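Local coordinates for protein nadb-ler3 (Gallus gallus, PDB 3WXB) that catalyses the NAD(P)H-dependent reduction of carbonyl compounds as a member of the short-chain dehydrogenase/reductase family, and binds NADPH in a Rossmann fold, at residues 214-218 and 219-223. Sequence-based numbering, arbitrary orientation.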
ATOM      1  N   MET A 214       3.372  -6.870 -14.366  1.00 30.77           N
ATOM      2  CA  MET A 214       2.422  -7.676 -15.107  1.00 32.54           C
ATOM      3  C   MET A 214       1.916  -6.934 -16.330  1.00 32.16           C
ATOM      4  O   MET A 214       1.916  -7.507 -17.409  1.00 34.51           O
ATOM      5  CB  MET A 214       1.237  -8.114 -14.224  1.00 27.87           C
ATOM      6  CG  MET A 214       1.629  -9.048 -13.127  1.00 38.13           C
ATOM      7  SD  MET A 214       1.858 -10.711 -13.856  1.00 40.81           S
ATOM      8  CE  MET A 214       0.156 -11.147 -14.236  1.00 38.79           C
ATOM      9  N   GLY A 215       1.450  -5.697 -16.139  1.00 28.04           N
ATOM     10  CA  GLY A 215       0.795  -4.928 -17.205  1.00 31.20           C
ATOM     11  C   GLY A 215       1.795  -4.383 -18.220  1.00 32.88           C
ATOM     12  O   GLY A 215       1.425  -4.149 -19.369  1.00 32.37           O
ATOM     13  N   TYR A 216       3.064  -4.187 -17.824  1.00 27.54           N
ATOM     14  CA  TYR A 216       4.018  -3.616 -18.757  1.00 30.50           C
ATOM     15  C   TYR A 216       4.920  -4.687 -19.445  1.00 33.57           C
ATOM     16  O   TYR A 216       5.738  -4.332 -20.314  1.00 32.68           O
ATOM     17  CB  TYR A 216       4.931  -2.579 -18.069  1.00 28.97           C
ATOM     18  CG  TYR A 216       4.263  -1.316 -17.547  1.00 30.00           C
ATOM     19  CD1 TYR A 216       3.066  -0.823 -18.114  1.00 30.14           C
ATOM     20  CD2 TYR A 216       4.891  -0.551 -16.540  1.00 27.06           C
ATOM     21  CE1 TYR A 216       2.491   0.390 -17.640  1.00 35.73           C
ATOM     22  CE2 TYR A 216       4.336   0.649 -16.072  1.00 33.11           C
ATOM     23  CZ  TYR A 216       3.140   1.100 -16.609  1.00 36.99           C
ATOM     24  OH  TYR A 216       2.614   2.279 -16.131  1.00 40.17           O
ATOM     25  N   ARG A 217       4.810  -5.960 -19.054  1.00 29.93           N
ATOM     26  CA  ARG A 217       5.676  -7.032 -19.585  1.00 35.20           C
ATOM     27  C   ARG A 217       5.514  -7.130 -21.123  1.00 33.80           C
ATOM     28  O   ARG A 217       6.500  -7.243 -21.856  1.00 33.10           O
ATOM     29  CB  ARG A 217       5.331  -8.396 -18.949  1.00 36.22           C
ATOM     30  CG  ARG A 217       6.093  -9.603 -19.548  1.00 40.96           C
ATOM     31  CD  ARG A 217       5.687 -10.918 -18.889  1.00 50.92           C
ATOM     32  NE  ARG A 217       6.818 -11.525 -18.179  1.00 57.67           N
ATOM     33  CZ  ARG A 217       7.011 -11.532 -16.850  1.00 60.50           C
ATOM     34  NH1 ARG A 217       6.121 -10.973 -16.005  1.00 57.57           N
ATOM     35  NH2 ARG A 217       8.115 -12.119 -16.361  1.00 59.73           N
ATOM     36  N   GLU A 218       4.269  -7.031 -21.593  1.00 34.68           N
ATOM     37  CA  GLU A 218       3.975  -7.133 -23.021  1.00 40.15           C
ATOM     38  C   GLU A 218       4.702  -6.005 -23.804  1.00 42.04           C
ATOM     39  O   GLU A 218       4.974  -6.149 -25.005  1.00 39.38           O
ATOM     40  CB  GLU A 218       2.464  -7.100 -23.269  1.00 43.25           C
ATOM     41  CG  GLU A 218       1.827  -5.746 -22.998  1.00 48.12           C
ATOM     42  CD  GLU A 218       0.330  -5.841 -22.705  1.00 54.68           C
ATOM     43  OE1 GLU A 218      -0.438  -5.290 -23.511  1.00 53.56           O
ATOM     44  OE2 GLU A 218      -0.068  -6.448 -21.677  1.00 54.18           O
ATOM     45  N   HIS A 219       5.039  -4.914 -23.109  1.00 36.18           N
ATOM     46  CA  HIS A 219       5.734  -3.801 -23.713  1.00 34.11           C
ATOM     47  C   HIS A 219       7.262  -3.905 -23.738  1.00 34.41           C
ATOM     48  O   HIS A 219       7.919  -3.003 -24.273  1.00 32.08           O
ATOM     49  CB  HIS A 219       5.341  -2.527 -22.996  1.00 36.56           C
ATOM     50  CG  HIS A 219       3.895  -2.156 -23.172  1.00 43.80           C
ATOM     51  ND1 HIS A 219       3.144  -1.585 -22.159  1.00 45.49           N
ATOM     52  CD2 HIS A 219       3.084  -2.229 -24.252  1.00 43.51           C
ATOM     53  CE1 HIS A 219       1.924  -1.333 -22.608  1.00 50.10           C
ATOM     54  NE2 HIS A 219       1.858  -1.727 -23.872  1.00 53.38           N
ATOM     55  N   GLY A 220       7.812  -4.943 -23.113  1.00 31.26           N
ATOM     56  CA  GLY A 220       9.258  -5.085 -22.939  1.00 31.73           C
ATOM     57  C   GLY A 220       9.868  -4.285 -21.770  1.00 27.84           C
ATOM     58  O   GLY A 220      11.060  -4.017 -21.767  1.00 25.33           O
ATOM     59  N   ILE A 221       9.064  -3.949 -20.766  1.00 25.49           N
ATOM     60  CA  ILE A 221       9.543  -3.135 -19.631  1.00 28.23           C
ATOM     61  C   ILE A 221       9.676  -3.957 -18.346  1.00 26.77           C
ATOM     62  O   ILE A 221       8.720  -4.614 -17.934  1.00 30.28           O
ATOM     63  CB  ILE A 221       8.569  -1.957 -19.398  1.00 29.40           C
ATOM     64  CG1 ILE A 221       8.592  -1.104 -20.662  1.00 27.87           C
ATOM     65  CG2 ILE A 221       9.016  -1.180 -18.117  1.00 25.37           C
ATOM     66  CD1 ILE A 221       7.569  -0.007 -20.695  1.00 31.93           C
ATOM     67  N   PHE A 222      10.852  -3.941 -17.744  1.00 26.64           N
ATOM     68  CA  PHE A 222      11.150  -4.670 -16.530  1.00 25.86           C
ATOM     69  C   PHE A 222      10.779  -3.781 -15.330  1.00 28.70           C
ATOM     70  O   PHE A 222      10.961  -2.574 -15.406  1.00 26.90           O
ATOM     71  CB  PHE A 222      12.660  -4.918 -16.517  1.00 22.80           C
ATOM     72  CG  PHE A 222      13.137  -5.622 -15.307  1.00 23.92           C
ATOM     73  CD1 PHE A 222      13.059  -6.991 -15.204  1.00 22.02           C
ATOM     74  CD2 PHE A 222      13.619  -4.913 -14.243  1.00 20.71           C
ATOM     75  CE1 PHE A 222      13.512  -7.637 -14.032  1.00 24.06           C
ATOM     76  CE2 PHE A 222      14.065  -5.555 -13.061  1.00 22.33           C
ATOM     77  CZ  PHE A 222      14.018  -6.929 -12.966  1.00 23.13           C
ATOM     78  N   CYS A 223      10.261  -4.365 -14.242  1.00 26.29           N
ATOM     79  CA  CYS A 223       9.936  -3.590 -13.021  1.00 23.64           C
ATOM     80  C   CYS A 223      10.411  -4.318 -11.790  1.00 24.23           C
ATOM     81  O   CYS A 223      10.357  -5.567 -11.742  1.00 24.03           O
ATOM     82  CB  CYS A 223       8.424  -3.367 -12.898  1.00 25.90           C
ATOM     83  SG  CYS A 223       7.678  -2.622 -14.297  1.00 27.44           S
TER
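Tyr216, His219, Ile221 and Cys223 meet in a local turn contact, where the chain leaves helix 196-216 and swings back into strand 222-227 of the parallel Rossmann sheet. Two carbonyls hold the turn. Tyr216 O receives His219 N at 2.9 Å, and a second, weak bond from Ile221 N at 3.4 Å. Arg217 O takes Gly220 N at 2.9 Å in a nearly straight bond (164°). Gly220 suits this place because its phi is positive (81°), a value that favours glycine.

With CG anti to its carbonyl carbon (chi1 -65°), the Tyr216 ring turns its edge to Cys223 SG, which lies 4.1 Å from Tyr216 CD2 in a sulfur-aromatic contact. Tyr216 CB packs on Ile221 CB at 3.9 Å. Both Tyr216 and Ile221 also pack on Leu152 of helix 130-160 and on Ile174 of strand 173-177, so an aromatic and a branched aliphatic residue fit this buried side. On the outer side, Glu218 CG lies over one face of the His219 imidazole, 4.1 Å from its centroid, a CH-pi contact.

Chemically, the hydrogen bonds across the turn are all backbone ones, and the side chains add apolar, sulfur-aromatic and CH-pi contacts. His219 ND1 is buried without a polar partner. Glu218 OE1 stays 4.3 Å from His219 NE2, so any charge attraction there is probably modest.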